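Local coordinates for protein predicted acetamidase/formamidase (Thermoanaerobacter tengcongensis, PDB 3TKK) that probably hydrolyses carbon-nitrogen bonds in linear amides such as formamide or acetamide, and binds zinc and calcium ions, at residues 30-35 against 64-69; 216-221 against 245-250. One frame throughout, in Å; residues are numbered along the deposited sequence.

Contact 1: 30-35 against 64-69; sequences DELEVE and GPIFVE
Two beta-sheets packed face to face meet here, where Leu32 and Val34 of strand 31-36 close on Ile66 of strand 62-69. Leu32 and Ile66 reach for one another tip to tip, Leu32 CD2 lying 4.1 Å from Ile66 CD1. Ile66 CD1 also meets the CG2 methyl of Val34, at 4.3 Å, so one methyl touches two side chains, two residues apart, on the same face of strand 31-36. Ile66 gets there because CG1 stands anti to its carbonyl carbon (chi1 -59°) and the chain runs on nearly extended, carrying CD1 toward strand 31-36. Its other branch faces Leu32 as well, with Ile66 CG2 4.3 Å from Leu32 CD1.

Strand 31-36 belongs to a large mixed sheet and strand 62-69 to a second, curled one. The two segments run in opposite directions without pairing; the CA atoms of Leu32 and Ile66 are 9.5 Å apart, a spacing filled by apolar side chains. At Val34 and Gly64 the CA atoms come to 8.4 Å; at Gly64 a side chain would run into the carbonyl O of the residue before, and a cis peptide bond to Pro65 follows. Val26 touches both Leu32 and Ile66, and Leu7 adds to the cover of Ile66. Glu31 and Glu33 extend from the other face of their strand to salt bridges with Lys82 and Lys204.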
# COMPACT_ATOMS: atom_id res chain seq x y z
N ASP A 30 -6.21 -0.27 -32.93
CA ASP A 30 -6.22 -1.71 -33.39
C ASP A 30 -6.16 -2.56 -32.10
O ASP A 30 -5.61 -2.08 -31.05
CB ASP A 30 -4.95 -2.07 -34.19
CG ASP A 30 -5.04 -1.67 -35.64
OD1 ASP A 30 -6.10 -1.40 -36.10
OD2 ASP A 30 -3.98 -1.59 -36.29
N GLU A 31 -6.62 -3.80 -32.20
CA GLU A 31 -6.59 -4.71 -31.09
C GLU A 31 -5.52 -5.78 -31.37
O GLU A 31 -5.33 -6.11 -32.50
CB GLU A 31 -7.94 -5.42 -31.02
CG GLU A 31 -8.98 -4.68 -30.18
CD GLU A 31 -10.24 -5.50 -29.91
OE1 GLU A 31 -10.66 -6.39 -30.68
OE2 GLU A 31 -10.84 -5.27 -28.89
N LEU A 32 -4.93 -6.36 -30.34
CA LEU A 32 -4.12 -7.55 -30.45
C LEU A 32 -4.44 -8.59 -29.37
O LEU A 32 -4.53 -8.19 -28.23
CB LEU A 32 -2.63 -7.19 -30.21
CG LEU A 32 -2.06 -6.35 -31.34
CD1 LEU A 32 -1.86 -4.83 -30.92
CD2 LEU A 32 -0.69 -6.95 -31.74
N GLU A 33 -4.41 -9.88 -29.71
CA GLU A 33 -4.32 -10.96 -28.72
C GLU A 33 -2.91 -11.40 -28.69
O GLU A 33 -2.34 -11.86 -29.75
CB GLU A 33 -5.15 -12.22 -29.11
CG GLU A 33 -6.54 -11.91 -29.47
CD GLU A 33 -7.48 -13.20 -29.55
OE1 GLU A 33 -7.18 -14.22 -28.83
OE2 GLU A 33 -8.52 -13.19 -30.29
N VAL A 34 -2.31 -11.18 -27.53
CA VAL A 34 -0.91 -11.30 -27.37
C VAL A 34 -0.61 -12.55 -26.51
O VAL A 34 -1.01 -12.60 -25.35
CB VAL A 34 -0.35 -10.08 -26.72
CG1 VAL A 34 1.24 -10.15 -26.56
CG2 VAL A 34 -0.61 -8.75 -27.57
N GLU A 35 0.08 -13.57 -27.07
CA GLU A 35 0.50 -14.76 -26.29
C GLU A 35 1.83 -14.53 -25.58
O GLU A 35 2.76 -13.95 -26.18
CB GLU A 35 0.72 -15.89 -27.33
CG GLU A 35 1.18 -17.22 -26.78
CD GLU A 35 1.47 -18.21 -27.96
OE1 GLU A 35 2.49 -18.10 -28.68
OE2 GLU A 35 0.63 -19.08 -28.19
N GLY A 64 6.45 -9.18 -28.26
CA GLY A 64 6.61 -7.88 -28.89
C GLY A 64 8.00 -7.75 -29.54
O GLY A 64 8.75 -8.76 -29.73
N PRO A 65 8.38 -6.53 -29.93
CA PRO A 65 7.62 -5.31 -29.65
C PRO A 65 6.62 -4.98 -30.75
O PRO A 65 6.71 -5.46 -31.88
CB PRO A 65 8.73 -4.22 -29.55
CG PRO A 65 9.95 -4.83 -30.24
CD PRO A 65 9.66 -6.28 -30.60
N ILE A 66 5.58 -4.28 -30.36
CA ILE A 66 4.58 -3.81 -31.30
C ILE A 66 4.84 -2.33 -31.65
O ILE A 66 4.91 -1.47 -30.76
CB ILE A 66 3.24 -3.91 -30.57
CG1 ILE A 66 3.01 -5.38 -30.16
CG2 ILE A 66 2.09 -3.27 -31.41
CD1 ILE A 66 1.88 -5.52 -28.95
N PHE A 67 5.01 -2.05 -32.93
CA PHE A 67 5.18 -0.67 -33.38
C PHE A 67 3.79 -0.14 -33.62
O PHE A 67 2.99 -0.80 -34.33
CB PHE A 67 6.00 -0.68 -34.67
CG PHE A 67 6.33 0.62 -35.19
CD1 PHE A 67 7.64 1.17 -35.01
CD2 PHE A 67 5.38 1.36 -35.85
CE1 PHE A 67 7.98 2.40 -35.54
CE2 PHE A 67 5.68 2.65 -36.39
CZ PHE A 67 7.00 3.16 -36.28
N VAL A 68 3.49 1.01 -33.00
CA VAL A 68 2.18 1.57 -33.09
C VAL A 68 2.31 2.81 -33.94
O VAL A 68 2.91 3.76 -33.53
CB VAL A 68 1.61 1.94 -31.67
CG1 VAL A 68 0.27 2.68 -31.84
CG2 VAL A 68 1.46 0.59 -30.84
N GLU A 69 1.75 2.78 -35.13
CA GLU A 69 1.83 3.94 -36.04
C GLU A 69 1.30 5.23 -35.43
O GLU A 69 0.21 5.20 -34.95
CB GLU A 69 1.09 3.66 -37.37
CG GLU A 69 2.04 2.84 -38.27
CD GLU A 69 1.47 2.38 -39.60
OE1 GLU A 69 0.37 2.78 -40.03
OE2 GLU A 69 2.18 1.56 -40.22

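Contact 2: 216-221 against 245-250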
# COMPACT_ATOMS: atom_id res chain seq x y z
N ASN A 216 1.45 15.08 -21.34
CA ASN A 216 2.82 14.85 -20.93
C ASN A 216 2.85 13.88 -19.71
O ASN A 216 2.32 14.21 -18.68
CB ASN A 216 3.45 16.19 -20.49
CG ASN A 216 3.41 17.21 -21.58
OD1 ASN A 216 3.42 16.84 -22.77
ND2 ASN A 216 3.41 18.52 -21.22
N LEU A 217 3.40 12.68 -19.82
CA LEU A 217 3.60 11.88 -18.59
C LEU A 217 5.12 11.70 -18.37
O LEU A 217 5.90 11.67 -19.36
CB LEU A 217 2.94 10.50 -18.69
CG LEU A 217 1.40 10.51 -18.77
CD1 LEU A 217 0.77 9.15 -18.79
CD2 LEU A 217 0.94 11.24 -17.51
N LYS A 218 5.53 11.48 -17.12
CA LYS A 218 6.94 11.18 -16.89
C LYS A 218 7.14 9.70 -16.55
O LYS A 218 8.27 9.23 -16.50
CB LYS A 218 7.50 12.01 -15.72
CG LYS A 218 7.56 13.46 -16.05
CD LYS A 218 8.53 13.65 -17.13
CE LYS A 218 8.78 15.12 -17.45
NZ LYS A 218 8.97 15.93 -16.22
N ASN A 219 6.05 9.02 -16.24
CA ASN A 219 6.04 7.64 -15.72
C ASN A 219 4.68 7.07 -15.99
O ASN A 219 3.83 7.84 -16.34
CB ASN A 219 6.24 7.65 -14.22
CG ASN A 219 7.65 7.75 -13.85
OD1 ASN A 219 8.39 6.89 -14.14
ND2 ASN A 219 8.02 8.76 -13.14
N PRO A 220 4.45 5.76 -15.77
CA PRO A 220 3.21 5.21 -16.27
C PRO A 220 2.15 5.54 -15.30
O PRO A 220 2.41 5.90 -14.11
CB PRO A 220 3.43 3.68 -16.21
CG PRO A 220 4.94 3.63 -16.39
CD PRO A 220 5.40 4.68 -15.46
N VAL A 221 0.95 5.36 -15.80
CA VAL A 221 -0.24 5.58 -14.97
C VAL A 221 -1.25 4.44 -15.26
O VAL A 221 -1.29 3.94 -16.39
CB VAL A 221 -0.95 6.90 -15.40
CG1 VAL A 221 -2.46 6.97 -14.76
CG2 VAL A 221 -0.11 8.11 -15.00
N VAL A 245 3.99 10.37 -6.05
CA VAL A 245 3.22 11.51 -5.55
C VAL A 245 3.49 12.77 -6.33
O VAL A 245 2.56 13.46 -6.70
CB VAL A 245 3.54 11.72 -4.02
CG1 VAL A 245 2.86 12.93 -3.34
CG2 VAL A 245 3.10 10.51 -3.31
N HIS A 246 4.78 13.09 -6.57
CA HIS A 246 5.09 14.25 -7.35
C HIS A 246 4.50 14.21 -8.75
O HIS A 246 4.11 15.28 -9.25
CB HIS A 246 6.65 14.52 -7.43
CG HIS A 246 7.22 15.02 -6.14
ND1 HIS A 246 7.44 16.36 -5.89
CD2 HIS A 246 7.72 14.36 -5.08
CE1 HIS A 246 7.92 16.51 -4.68
NE2 HIS A 246 8.16 15.31 -4.20
N ASP A 247 4.42 13.02 -9.39
CA ASP A 247 4.00 12.94 -10.76
C ASP A 247 2.48 13.21 -10.71
O ASP A 247 1.99 13.90 -11.59
CB ASP A 247 4.28 11.56 -11.47
CG ASP A 247 5.78 11.33 -11.77
OD1 ASP A 247 6.62 12.29 -11.92
OD2 ASP A 247 6.12 10.15 -11.86
N MET A 248 1.75 12.63 -9.74
CA MET A 248 0.37 12.99 -9.56
C MET A 248 0.14 14.47 -9.22
O MET A 248 -0.91 15.03 -9.67
CB MET A 248 -0.36 12.12 -8.52
CG MET A 248 -1.88 12.29 -8.61
SD MET A 248 -2.71 11.41 -9.92
CE MET A 248 -2.99 9.76 -9.14
N ALA A 249 1.04 15.09 -8.42
CA ALA A 249 0.88 16.51 -8.05
C ALA A 249 1.05 17.40 -9.33
O ALA A 249 0.38 18.44 -9.55
CB ALA A 249 1.90 16.93 -6.97
N GLU A 250 2.03 17.05 -10.15
CA GLU A 250 2.19 17.75 -11.42
C GLU A 250 0.95 17.59 -12.37
O GLU A 250 0.56 18.56 -13.02
CB GLU A 250 3.54 17.34 -12.06
CG GLU A 250 3.83 17.95 -13.41
CD GLU A 250 4.38 19.37 -13.32
OE1 GLU A 250 4.51 19.93 -12.18
OE2 GLU A 250 4.72 19.95 -14.42
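Asn219 and Asp247 carry the polar part of the contact, with a single hydrogen bond from Asn219 ND2 to Asp247 OD2 of 2.7 Å and an N-H...O angle of 151°. Asn219 CG stands anti to its carbonyl carbon (chi1 -82°), which helps turn ND2 to the helix, where it meets OD2 on the syn side. The two side chains cross at about a right angle, their flat groups turned 37° apart. Asn219 OD1 is taken by the hydroxyl of Ser153, so both ends of this buried amide are engaged and its flip is fixed. The Asn219-Asp247 bond ties the loop leading into strand 221-223 to helix 237-255, whose Met248 packs on the sheet while Val245 and Ala249 rest on the second subunit.

Van der Waals contact adds little: Lys218 CB lies 3.9 Å from Asp247 OD1.

In electrostatic terms, Lys218 bends its chain away and leaves NZ 6.1 Å from Asp247 OD1, too far for a salt bridge. With an alanine here instead of Asp247, the Asn219 amide N-H would probably lose its acceptor and the loop its hydrogen bond to this helix turn. Between these two segments the join is one hydrogen bond, probably strengthened by the carboxylate's charge.

Overall arrangement
Both segments of contact 1 come early in the chain and both of contact 2 late, with centres 25 Å apart and nearest atoms about 15 Å apart. The nine-stranded mixed sheet relates them. Strand 31-36 of contact 1 is paired with strand 203-212, and that strand leads into the 216-221 loop of contact 2, which then enters strand 221-223 further across the sheet. Contact 1 is an apolar join and contact 2 a polar tie near the subunit interface, so the same sheet is met by a second sheet, through strand 62-69, at contact 1 and by helix 237-255, through a connecting loop, at contact 2.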